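Putative aspartate aminotransferase (Thermus thermophilus, PDB 1IUG) probably transfers amino groups between amino acids such as aspartate and 2-oxo acids, using pyridoxal 5'-phosphate as its cofactor. Local coordinates at residues 237-240 / 241-245; 245-248 / 249-252; 168-171 / 172-175; 196-199 / 200-204. All coordinates share one frame; numbering follows the deposited sequence.

Followed from the N terminus, these four contacts show how short-range interactions shape turns, helix starts and helix corners. Contact 3 comes first, in the loop between strands 155-159 and 178-182; contact 4 follows where strand 193-198 turns into helix 200-204. Contact 1 lies within helix 233-246, and contact 2 carries that chain round a corner into helix 250-270. Each spans only consecutive residues, so none closes a long loop, and they run in series without nesting or crossing. Contacts 1 and 2 share Glu245. Contacts 3 and 4 touch where Glu172 packs on Ser199 and Pro200, while Glu251 and Glu168 bring the carboxylates of contacts 2 and 3 close together.

Contact 1: 237-240 / 241-245; sequences LAVA and AVLEE
Val239 and Leu243 stand one turn apart on the alpha-helix 233-246, a clear case of how the i to i+4 spacing serves backbone and side chains at once. Four successive bonds join the two segments: Ala241 N donates to Leu237 O at 3.0 Å, Val242 N to Ala238 O at 3.1 Å, Leu243 N to Val239 O at 3.0 Å and Glu244 N to Ala240 O at 2.9 Å. The last is the most bent of the four, with an N-H...O angle of 151°. On the buried side Val239 and Leu243 lie side by side and point the same way, CG1 of the valine 3.8 Å from CD1 of the leucine. The valine reaches this neighbour because its CG1 is anti to the backbone N (chi1 169°). Leucine carbons also close over the carbonyl that the backbone uses, with Leu243 CG 3.4 Å from Val239 O. Similarly, Val242 CG2 comes within 3.4 Å of Ala238 O, and the aliphatic CG of Glu244 lies 3.4 Å from Ala240 O on the outer side. Around the helix, Val239 packs on Leu193 and Phe195 of strand 193-198. Leu243 touches Leu42 and Leu43 of helix 30-47, and Leu237 meets Val35 of the same helix, so this part of the helix packs against both helix 30-47 and strand 193-198.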
ATOM      1  N   LEU A 237       7.276   8.700  -7.774  1.00 27.63           N
ATOM      2  CA  LEU A 237       8.387   9.326  -8.496  1.00 29.46           C
ATOM      3  C   LEU A 237       8.940   8.353  -9.528  1.00 27.77           C
ATOM      4  O   LEU A 237       9.219   8.734 -10.668  1.00 27.02           O
ATOM      5  CB  LEU A 237       9.509   9.718  -7.533  1.00 32.13           C
ATOM      6  CG  LEU A 237       9.482  11.135  -6.967  1.00 38.48           C
ATOM      7  CD1 LEU A 237      10.449  11.243  -5.791  1.00 39.03           C
ATOM      8  CD2 LEU A 237       9.842  12.126  -8.071  1.00 38.83           C
ATOM      9  N   ALA A 238       9.109   7.101  -9.102  1.00 24.88           N
ATOM     10  CA  ALA A 238       9.616   6.038  -9.966  1.00 25.96           C
ATOM     11  C   ALA A 238       8.671   5.791 -11.151  1.00 25.14           C
ATOM     12  O   ALA A 238       9.117   5.610 -12.283  1.00 25.45           O
ATOM     13  CB  ALA A 238       9.812   4.753  -9.156  1.00 24.21           C
ATOM     14  N   VAL A 239       7.368   5.793 -10.880  1.00 25.13           N
ATOM     15  CA  VAL A 239       6.363   5.591 -11.922  1.00 24.79           C
ATOM     16  C   VAL A 239       6.426   6.726 -12.949  1.00 25.26           C
ATOM     17  O   VAL A 239       6.413   6.480 -14.155  1.00 24.91           O
ATOM     18  CB  VAL A 239       4.930   5.507 -11.318  1.00 25.18           C
ATOM     19  CG1 VAL A 239       3.874   5.579 -12.423  1.00 23.81           C
ATOM     20  CG2 VAL A 239       4.772   4.208 -10.528  1.00 23.37           C
ATOM     21  N   ALA A 240       6.516   7.962 -12.461  1.00 24.97           N
ATOM     22  CA  ALA A 240       6.586   9.138 -13.327  1.00 25.99           C
ATOM     23  C   ALA A 240       7.831   9.104 -14.225  1.00 27.13           C
ATOM     24  O   ALA A 240       7.737   9.317 -15.435  1.00 25.95           O
ATOM     25  CB  ALA A 240       6.570  10.406 -12.485  1.00 24.21           C
ATOM     26  N   ALA A 241       8.983   8.805 -13.625  1.00 27.91           N
ATOM     27  CA  ALA A 241      10.255   8.721 -14.347  1.00 29.29           C
ATOM     28  C   ALA A 241      10.237   7.689 -15.478  1.00 29.65           C
ATOM     29  O   ALA A 241      10.736   7.953 -16.572  1.00 31.56           O
ATOM     30  CB  ALA A 241      11.389   8.410 -13.375  1.00 28.65           C
ATOM     31  N   VAL A 242       9.676   6.510 -15.211  1.00 29.02           N
ATOM     32  CA  VAL A 242       9.598   5.458 -16.222  1.00 28.15           C
ATOM     33  C   VAL A 242       8.639   5.838 -17.350  1.00 27.54           C
ATOM     34  O   VAL A 242       8.972   5.692 -18.528  1.00 26.20           O
ATOM     35  CB  VAL A 242       9.173   4.096 -15.606  1.00 28.73           C
ATOM     36  CG1 VAL A 242       8.820   3.100 -16.698  1.00 29.93           C
ATOM     37  CG2 VAL A 242      10.304   3.536 -14.758  1.00 29.49           C
ATOM     38  N   LEU A 243       7.455   6.326 -16.989  1.00 26.73           N
ATOM     39  CA  LEU A 243       6.468   6.720 -17.990  1.00 30.13           C
ATOM     40  C   LEU A 243       6.980   7.839 -18.890  1.00 32.14           C
ATOM     41  O   LEU A 243       6.677   7.861 -20.080  1.00 32.40           O
ATOM     42  CB  LEU A 243       5.146   7.126 -17.334  1.00 28.35           C
ATOM     43  CG  LEU A 243       4.315   5.971 -16.765  1.00 30.47           C
ATOM     44  CD1 LEU A 243       3.106   6.515 -16.026  1.00 26.82           C
ATOM     45  CD2 LEU A 243       3.889   5.028 -17.886  1.00 29.55           C
ATOM     46  N   GLU A 244       7.764   8.754 -18.327  1.00 34.68           N
ATOM     47  CA  GLU A 244       8.327   9.857 -19.102  1.00 38.92           C
ATOM     48  C   GLU A 244       9.250   9.364 -20.211  1.00 38.08           C
ATOM     49  O   GLU A 244       9.313   9.964 -21.280  1.00 37.70           O
ATOM     50  CB  GLU A 244       9.092  10.831 -18.202  1.00 41.51           C
ATOM     51  CG  GLU A 244       8.221  11.898 -17.567  1.00 49.25           C
ATOM     52  CD  GLU A 244       8.996  12.805 -16.630  1.00 53.67           C
ATOM     53  OE1 GLU A 244       8.583  12.936 -15.456  1.00 55.87           O
ATOM     54  OE2 GLU A 244      10.012  13.390 -17.067  1.00 55.95           O
ATOM     55  N   GLU A 245       9.955   8.265 -19.954  1.00 38.99           N
ATOM     56  CA  GLU A 245      10.872   7.702 -20.935  1.00 39.09           C
ATOM     57  C   GLU A 245      10.205   6.748 -21.928  1.00 37.45           C
ATOM     58  O   GLU A 245      10.517   6.768 -23.119  1.00 36.60           O
ATOM     59  CB  GLU A 245      12.027   6.979 -20.237  1.00 42.77           C
ATOM     60  CG  GLU A 245      13.114   6.522 -21.207  1.00 49.89           C
ATOM     61  CD  GLU A 245      14.182   5.669 -20.554  1.00 54.24           C
ATOM     62  OE1 GLU A 245      14.216   4.450 -20.833  1.00 56.29           O
ATOM     63  OE2 GLU A 245      14.995   6.218 -19.777  1.00 56.48           O
TER

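Contact 2: 245-248 / 249-252; sequences EVLP and RLEE
Residues 245-248 meet residues 249-252 at the corner between helices 233-246 and 250-270, an example of a chain changing direction through short i to i+3 turns. Glu245 O lies 4.4 Å from Arg249 N, too far for an i to i+4 bond; the carboxylate of this residue is engaged by Lys15. Val246 takes over as acceptor: Arg249 N donates to Val246 O at 2.9 Å, with a bent N-H...O angle of 134° and the donor 49° out of the carbonyl plane. Its side chain also reaches forward, Val246 CG1 lying a loose 4.4 Å from Leu250 CD1, and both residues pack on Leu165. Leu247, in a 3-10 conformation, accepts a weak bond from Leu250 N to Leu247 O at 3.3 Å. Leu250 places its CG anti to the backbone N (chi1 -175°), and its CD1 stands 4.5 Å from Leu247 CD1, while Leu247 itself leans on Leu42 and Glu45 of helix 30-47. Pro248 has no N-H to give to the carbonyl of Glu244 one turn back, which suits an interrupted helix. The next residue, Arg249, is the N-cap of the following helix. Its CG lies beside the backbone N and the chain bends at chi2, which brings Arg249 CD to 3.8 Å from Pro248 O.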
ATOM      1  N   GLU A 245       9.955   8.265 -19.954  1.00 38.99           N
ATOM      2  CA  GLU A 245      10.872   7.702 -20.935  1.00 39.09           C
ATOM      3  C   GLU A 245      10.205   6.748 -21.928  1.00 37.45           C
ATOM      4  O   GLU A 245      10.517   6.768 -23.119  1.00 36.60           O
ATOM      5  CB  GLU A 245      12.027   6.979 -20.237  1.00 42.77           C
ATOM      6  CG  GLU A 245      13.114   6.522 -21.207  1.00 49.89           C
ATOM      7  CD  GLU A 245      14.182   5.669 -20.554  1.00 54.24           C
ATOM      8  OE1 GLU A 245      14.216   4.450 -20.833  1.00 56.29           O
ATOM      9  OE2 GLU A 245      14.995   6.218 -19.777  1.00 56.48           O
ATOM     10  N   VAL A 246       9.276   5.930 -21.441  1.00 34.89           N
ATOM     11  CA  VAL A 246       8.599   4.949 -22.284  1.00 33.52           C
ATOM     12  C   VAL A 246       7.485   5.471 -23.191  1.00 33.20           C
ATOM     13  O   VAL A 246       7.415   5.092 -24.358  1.00 31.49           O
ATOM     14  CB  VAL A 246       8.059   3.764 -21.437  1.00 33.46           C
ATOM     15  CG1 VAL A 246       7.216   2.829 -22.296  1.00 31.34           C
ATOM     16  CG2 VAL A 246       9.218   2.995 -20.826  1.00 32.10           C
ATOM     17  N   LEU A 247       6.625   6.335 -22.659  1.00 33.15           N
ATOM     18  CA  LEU A 247       5.502   6.874 -23.425  1.00 33.29           C
ATOM     19  C   LEU A 247       5.804   7.473 -24.808  1.00 35.01           C
ATOM     20  O   LEU A 247       5.038   7.260 -25.755  1.00 33.48           O
ATOM     21  CB  LEU A 247       4.688   7.845 -22.566  1.00 31.60           C
ATOM     22  CG  LEU A 247       3.268   7.379 -22.221  1.00 35.29           C
ATOM     23  CD1 LEU A 247       3.231   5.893 -21.894  1.00 34.49           C
ATOM     24  CD2 LEU A 247       2.723   8.193 -21.063  1.00 33.58           C
ATOM     25  N   PRO A 248       6.907   8.237 -24.948  1.00 35.62           N
ATOM     26  CA  PRO A 248       7.213   8.814 -26.265  1.00 36.42           C
ATOM     27  C   PRO A 248       7.590   7.743 -27.289  1.00 37.02           C
ATOM     28  O   PRO A 248       7.445   7.951 -28.494  1.00 37.39           O
ATOM     29  CB  PRO A 248       8.395   9.737 -25.965  1.00 36.52           C
ATOM     30  CG  PRO A 248       8.165  10.134 -24.538  1.00 36.06           C
ATOM     31  CD  PRO A 248       7.789   8.814 -23.919  1.00 35.83           C
ATOM     32  N   ARG A 249       8.062   6.600 -26.796  1.00 37.50           N
ATOM     33  CA  ARG A 249       8.468   5.476 -27.641  1.00 38.29           C
ATOM     34  C   ARG A 249       7.606   4.249 -27.339  1.00 36.52           C
ATOM     35  O   ARG A 249       8.078   3.118 -27.445  1.00 35.98           O
ATOM     36  CB  ARG A 249       9.931   5.112 -27.368  1.00 42.50           C
ATOM     37  CG  ARG A 249      10.948   6.222 -27.584  1.00 50.39           C
ATOM     38  CD  ARG A 249      10.953   6.731 -29.020  1.00 56.95           C
ATOM     39  NE  ARG A 249      12.100   7.601 -29.282  1.00 62.44           N
ATOM     40  CZ  ARG A 249      12.106   8.598 -30.163  1.00 65.23           C
ATOM     41  NH1 ARG A 249      11.019   8.868 -30.883  1.00 66.17           N
ATOM     42  NH2 ARG A 249      13.204   9.326 -30.331  1.00 65.48           N
ATOM     43  N   LEU A 250       6.344   4.474 -26.978  1.00 35.81           N
ATOM     44  CA  LEU A 250       5.432   3.384 -26.627  1.00 37.60           C
ATOM     45  C   LEU A 250       5.359   2.237 -27.633  1.00 38.29           C
ATOM     46  O   LEU A 250       5.538   1.075 -27.259  1.00 36.62           O
ATOM     47  CB  LEU A 250       4.022   3.919 -26.350  1.00 35.77           C
ATOM     48  CG  LEU A 250       3.011   2.879 -25.848  1.00 36.92           C
ATOM     49  CD1 LEU A 250       3.484   2.275 -24.530  1.00 34.39           C
ATOM     50  CD2 LEU A 250       1.643   3.512 -25.685  1.00 35.99           C
ATOM     51  N   GLU A 251       5.127   2.575 -28.902  1.00 39.69           N
ATOM     52  CA  GLU A 251       5.017   1.588 -29.977  1.00 40.38           C
ATOM     53  C   GLU A 251       6.248   0.695 -30.076  1.00 38.64           C
ATOM     54  O   GLU A 251       6.135  -0.512 -30.298  1.00 37.81           O
ATOM     55  CB  GLU A 251       4.777   2.286 -31.317  1.00 44.23           C
ATOM     56  CG  GLU A 251       3.774   1.574 -32.213  1.00 50.07           C
ATOM     57  CD  GLU A 251       2.384   1.499 -31.594  1.00 54.23           C
ATOM     58  OE1 GLU A 251       1.848   2.556 -31.187  1.00 55.35           O
ATOM     59  OE2 GLU A 251       1.826   0.380 -31.519  1.00 56.29           O
ATOM     60  N   GLU A 252       7.421   1.297 -29.910  1.00 36.95           N
ATOM     61  CA  GLU A 252       8.673   0.557 -29.965  1.00 36.81           C
ATOM     62  C   GLU A 252       8.796  -0.350 -28.744  1.00 33.85           C
ATOM     63  O   GLU A 252       9.264  -1.482 -28.855  1.00 31.40           O
ATOM     64  CB  GLU A 252       9.869   1.514 -30.031  1.00 41.05           C
ATOM     65  CG  GLU A 252       9.921   2.376 -31.291  1.00 48.53           C
ATOM     66  CD  GLU A 252       9.213   3.724 -31.147  1.00 52.54           C
ATOM     67  OE1 GLU A 252       8.021   3.764 -30.765  1.00 53.82           O
ATOM     68  OE2 GLU A 252       9.857   4.756 -31.434  1.00 56.57           O
TER

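Contact 3: 168-171 / 172-175; sequences EVAL and EAMG
Met174 folds back along the extended backbone of Val169 and Ala170, illustrating how a flexible thioether can cover a passing chain at a tight turn. The turn is a single 3-10 segment, 172-174, in the loop between strands 155-159 and 178-182. Met174 N donates to Leu171 O at 2.9 Å, with an N-H...O angle of 146° and the donor well above the carbonyl plane. Gly175 then ends the turn with a positive phi (82°), a backbone shape in which a beta carbon would collide with the carbonyl oxygen of Met174.

The methionine leaves the backbone with CG beside its own N, runs on nearly extended, and bends at the sulfur (chi3 -44°), so that CE swings inward. As a result Met174 CG rests 3.6 Å from Ala170 CB, and Met174 CE comes tightly to 3.1 Å from Ala170 O and to 4.2 Å from Val169 CA. Ala173 adds its methyl, CB lying 3.9 Å from Ala170 CB. Beyond the turn, Met174 also touches Leu140 and Pro141 of helix 140-150. With an alanine here, the methyl of Ala170 would probably lose most of its cover, its carbonyl the methyl lying against it, and a gap would open toward that helix.

Glu172 is folded differently: its CG sits between backbone N and carbonyl carbon, and a bend at chi2 lays Glu172 OE2 3.2 Å from Leu171 CB. Its two oxygens hydrogen-bond to Glu50 N and to Thr49 OG1. The turn thus separates its tasks, apolar cover on the methionine side and a carboxylate on the other whose negative charge is probably eased by these two bonds.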
ATOM      1  N   GLU A 168      -1.266  -3.430 -26.186  1.00 31.80           N
ATOM      2  CA  GLU A 168      -2.163  -2.316 -26.477  1.00 34.10           C
ATOM      3  C   GLU A 168      -3.348  -2.304 -25.526  1.00 34.11           C
ATOM      4  O   GLU A 168      -3.979  -3.339 -25.292  1.00 34.29           O
ATOM      5  CB  GLU A 168      -2.681  -2.405 -27.915  1.00 39.05           C
ATOM      6  CG  GLU A 168      -1.659  -2.036 -28.985  1.00 47.89           C
ATOM      7  CD  GLU A 168      -1.339  -0.546 -29.021  1.00 52.82           C
ATOM      8  OE1 GLU A 168      -0.290  -0.183 -29.596  1.00 56.21           O
ATOM      9  OE2 GLU A 168      -2.137   0.265 -28.494  1.00 55.75           O
ATOM     10  N   VAL A 169      -3.637  -1.129 -24.974  1.00 31.69           N
ATOM     11  CA  VAL A 169      -4.757  -0.957 -24.055  1.00 31.37           C
ATOM     12  C   VAL A 169      -5.443   0.393 -24.271  1.00 31.87           C
ATOM     13  O   VAL A 169      -4.852   1.332 -24.809  1.00 32.03           O
ATOM     14  CB  VAL A 169      -4.315  -1.043 -22.555  1.00 32.27           C
ATOM     15  CG1 VAL A 169      -3.754  -2.420 -22.227  1.00 31.07           C
ATOM     16  CG2 VAL A 169      -3.299   0.049 -22.228  1.00 30.19           C
ATOM     17  N   ALA A 170      -6.701   0.465 -23.856  1.00 31.75           N
ATOM     18  CA  ALA A 170      -7.505   1.680 -23.944  1.00 31.63           C
ATOM     19  C   ALA A 170      -8.739   1.445 -23.096  1.00 30.99           C
ATOM     20  O   ALA A 170      -9.076   0.301 -22.791  1.00 31.35           O
ATOM     21  CB  ALA A 170      -7.904   1.966 -25.384  1.00 32.05           C
ATOM     22  N   LEU A 171      -9.382   2.520 -22.660  1.00 31.01           N
ATOM     23  CA  LEU A 171     -10.591   2.378 -21.867  1.00 30.14           C
ATOM     24  C   LEU A 171     -11.832   2.470 -22.752  1.00 30.39           C
ATOM     25  O   LEU A 171     -12.239   1.470 -23.349  1.00 28.69           O
ATOM     26  CB  LEU A 171     -10.636   3.409 -20.742  1.00 30.43           C
ATOM     27  CG  LEU A 171     -10.539   2.813 -19.334  1.00 31.17           C
ATOM     28  CD1 LEU A 171      -9.293   1.958 -19.219  1.00 31.90           C
ATOM     29  CD2 LEU A 171     -10.512   3.923 -18.305  1.00 29.25           C
ATOM     30  N   GLU A 172     -12.403   3.667 -22.875  1.00 31.00           N
ATOM     31  CA  GLU A 172     -13.608   3.858 -23.680  1.00 32.26           C
ATOM     32  C   GLU A 172     -13.477   3.405 -25.134  1.00 32.40           C
ATOM     33  O   GLU A 172     -14.436   2.891 -25.708  1.00 32.53           O
ATOM     34  CB  GLU A 172     -14.123   5.309 -23.597  1.00 32.67           C
ATOM     35  CG  GLU A 172     -13.097   6.416 -23.848  1.00 32.34           C
ATOM     36  CD  GLU A 172     -12.439   6.940 -22.571  1.00 30.56           C
ATOM     37  OE1 GLU A 172     -12.214   8.163 -22.473  1.00 29.36           O
ATOM     38  OE2 GLU A 172     -12.134   6.138 -21.670  1.00 31.23           O
ATOM     39  N   ALA A 173     -12.285   3.542 -25.710  1.00 32.22           N
ATOM     40  CA  ALA A 173     -12.058   3.130 -27.092  1.00 31.76           C
ATOM     41  C   ALA A 173     -12.200   1.616 -27.267  1.00 32.22           C
ATOM     42  O   ALA A 173     -12.449   1.141 -28.369  1.00 33.39           O
ATOM     43  CB  ALA A 173     -10.696   3.593 -27.567  1.00 33.29           C
ATOM     44  N   MET A 174     -12.024   0.863 -26.183  1.00 31.45           N
ATOM     45  CA  MET A 174     -12.166  -0.592 -26.231  1.00 31.44           C
ATOM     46  C   MET A 174     -13.477  -1.038 -25.583  1.00 30.53           C
ATOM     47  O   MET A 174     -13.722  -2.233 -25.423  1.00 30.86           O
ATOM     48  CB  MET A 174     -10.986  -1.291 -25.540  1.00 33.48           C
ATOM     49  CG  MET A 174      -9.634  -1.078 -26.211  1.00 33.63           C
ATOM     50  SD  MET A 174      -8.395  -2.342 -25.773  1.00 38.02           S
ATOM     51  CE  MET A 174      -8.628  -2.487 -24.045  1.00 37.18           C
ATOM     52  N   GLY A 175     -14.317  -0.070 -25.220  1.00 29.89           N
ATOM     53  CA  GLY A 175     -15.589  -0.380 -24.587  1.00 29.33           C
ATOM     54  C   GLY A 175     -15.473  -0.648 -23.093  1.00 28.57           C
ATOM     55  O   GLY A 175     -16.437  -1.066 -22.453  1.00 27.66           O
TER

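Contact 4: 196-199 / 200-204; sequences VALS and PRALE
With chi1 at 68°, Ser199 sets its OG between its backbone N and its carbonyl carbon, facing the start of helix 200-204, while Leu203 (chi1 -69°) swings its branch back toward Leu198. Ser199 is the N-cap, and Ala202 N donates to Ser199 OG at 3.3 Å in a nearly straight bond of 164°. The same hydroxyl bonds to the carbonyl of Asp177 and lies 3.5 Å from Arg201 CB. A second grip comes from the backbone, as Leu203 N reaches Ser199 O at 3.0 Å, nearly along the C=O axis.

Around this cap the leucines form a hydrophobic staple, the textbook pairing of the residue before the N-cap with the one four positions past it. The two side chains cross obliquely, Leu203 CD2 lying 3.8 Å from Leu198 CB and 3.9 Å from Leu198 CD1. Ala202 adds a looser contact, its CB 4.2 Å from Leu198 CD2. An alanine in place of Leu203 would probably undo the staple, leaving Leu198 CB and CD1 without their leucine partner and a gap beside the turn.

Strand 196-198 and the helix stand almost at right angles, so the chain must bend sharply at Ser199. Arg201 binds Asp177 through a salt bridge, so that side chain and serine hydroxyl both tie the new helix to the same residue. The chemistry implies a helix start secured by a serine cap on the Ala202 N-H, by the first backbone bond and by leucine packing, with the Arg201-Asp177 salt bridge beside them.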
ATOM      1  N   VAL A 196      -6.458   2.772 -10.431  1.00 21.08           N
ATOM      2  CA  VAL A 196      -7.837   2.601 -10.858  1.00 22.69           C
ATOM      3  C   VAL A 196      -8.107   3.691 -11.887  1.00 22.78           C
ATOM      4  O   VAL A 196      -8.058   4.888 -11.575  1.00 20.32           O
ATOM      5  CB  VAL A 196      -8.851   2.748  -9.698  1.00 23.54           C
ATOM      6  CG1 VAL A 196     -10.270   2.569 -10.231  1.00 24.15           C
ATOM      7  CG2 VAL A 196      -8.576   1.722  -8.616  1.00 23.30           C
ATOM      8  N   ALA A 197      -8.290   3.265 -13.132  1.00 23.44           N
ATOM      9  CA  ALA A 197      -8.576   4.181 -14.225  1.00 24.82           C
ATOM     10  C   ALA A 197     -10.081   4.165 -14.455  1.00 24.35           C
ATOM     11  O   ALA A 197     -10.679   3.102 -14.604  1.00 24.07           O
ATOM     12  CB  ALA A 197      -7.832   3.757 -15.487  1.00 21.99           C
ATOM     13  N   LEU A 198     -10.679   5.353 -14.464  1.00 24.95           N
ATOM     14  CA  LEU A 198     -12.114   5.508 -14.658  1.00 25.93           C
ATOM     15  C   LEU A 198     -12.422   6.390 -15.864  1.00 26.40           C
ATOM     16  O   LEU A 198     -11.962   7.531 -15.946  1.00 26.46           O
ATOM     17  CB  LEU A 198     -12.746   6.135 -13.408  1.00 27.13           C
ATOM     18  CG  LEU A 198     -12.568   5.395 -12.078  1.00 28.14           C
ATOM     19  CD1 LEU A 198     -12.823   6.334 -10.921  1.00 29.94           C
ATOM     20  CD2 LEU A 198     -13.486   4.184 -12.020  1.00 28.25           C
ATOM     21  N   SER A 199     -13.208   5.856 -16.793  1.00 27.30           N
ATOM     22  CA  SER A 199     -13.612   6.594 -17.986  1.00 28.60           C
ATOM     23  C   SER A 199     -14.656   7.639 -17.574  1.00 29.24           C
ATOM     24  O   SER A 199     -15.195   7.584 -16.458  1.00 26.96           O
ATOM     25  CB  SER A 199     -14.230   5.634 -19.013  1.00 28.99           C
ATOM     26  OG  SER A 199     -15.471   5.128 -18.550  1.00 28.16           O
ATOM     27  N   PRO A 200     -14.942   8.617 -18.457  1.00 30.17           N
ATOM     28  CA  PRO A 200     -15.937   9.652 -18.138  1.00 32.12           C
ATOM     29  C   PRO A 200     -17.278   9.015 -17.777  1.00 32.28           C
ATOM     30  O   PRO A 200     -17.954   9.440 -16.843  1.00 33.42           O
ATOM     31  CB  PRO A 200     -16.021  10.447 -19.443  1.00 32.20           C
ATOM     32  CG  PRO A 200     -14.611  10.358 -19.966  1.00 29.98           C
ATOM     33  CD  PRO A 200     -14.286   8.899 -19.748  1.00 28.86           C
ATOM     34  N   ARG A 201     -17.608   7.948 -18.499  1.00 34.01           N
ATOM     35  CA  ARG A 201     -18.830   7.172 -18.314  1.00 34.41           C
ATOM     36  C   ARG A 201     -18.885   6.672 -16.861  1.00 34.56           C
ATOM     37  O   ARG A 201     -19.870   6.890 -16.150  1.00 31.73           O
ATOM     38  CB  ARG A 201     -18.775   5.988 -19.291  1.00 37.98           C
ATOM     39  CG  ARG A 201     -20.073   5.518 -19.953  1.00 40.74           C
ATOM     40  CD  ARG A 201     -21.123   5.041 -18.983  1.00 44.76           C
ATOM     41  NE  ARG A 201     -22.118   4.195 -19.649  1.00 46.46           N
ATOM     42  CZ  ARG A 201     -22.016   2.875 -19.791  1.00 46.02           C
ATOM     43  NH1 ARG A 201     -20.962   2.226 -19.321  1.00 46.56           N
ATOM     44  NH2 ARG A 201     -22.991   2.193 -20.371  1.00 46.31           N
ATOM     45  N   ALA A 202     -17.796   6.047 -16.416  1.00 34.64           N
ATOM     46  CA  ALA A 202     -17.694   5.500 -15.064  1.00 34.44           C
ATOM     47  C   ALA A 202     -17.715   6.561 -13.961  1.00 34.49           C
ATOM     48  O   ALA A 202     -18.243   6.322 -12.875  1.00 33.05           O
ATOM     49  CB  ALA A 202     -16.442   4.636 -14.941  1.00 33.98           C
ATOM     50  N   LEU A 203     -17.148   7.730 -14.249  1.00 35.34           N
ATOM     51  CA  LEU A 203     -17.099   8.824 -13.283  1.00 36.32           C
ATOM     52  C   LEU A 203     -18.486   9.302 -12.855  1.00 38.65           C
ATOM     53  O   LEU A 203     -18.694   9.653 -11.693  1.00 39.41           O
ATOM     54  CB  LEU A 203     -16.275   9.993 -13.836  1.00 34.60           C
ATOM     55  CG  LEU A 203     -14.764   9.768 -13.979  1.00 35.32           C
ATOM     56  CD1 LEU A 203     -14.127  10.907 -14.762  1.00 33.96           C
ATOM     57  CD2 LEU A 203     -14.119   9.638 -12.605  1.00 34.74           C
ATOM     58  N   GLU A 204     -19.435   9.290 -13.787  1.00 40.70           N
ATOM     59  CA  GLU A 204     -20.808   9.720 -13.509  1.00 42.51           C
ATOM     60  C   GLU A 204     -21.607   8.632 -12.796  1.00 41.94           C
ATOM     61  O   GLU A 204     -22.625   8.911 -12.169  1.00 42.05           O
ATOM     62  CB  GLU A 204     -21.520  10.080 -14.813  1.00 46.12           C
ATOM     63  CG  GLU A 204     -20.834  11.162 -15.626  1.00 51.26           C
ATOM     64  CD  GLU A 204     -21.495  11.386 -16.975  1.00 54.68           C
ATOM     65  OE1 GLU A 204     -22.060  12.483 -17.186  1.00 57.25           O
ATOM     66  OE2 GLU A 204     -21.448  10.468 -17.825  1.00 55.16           O
TER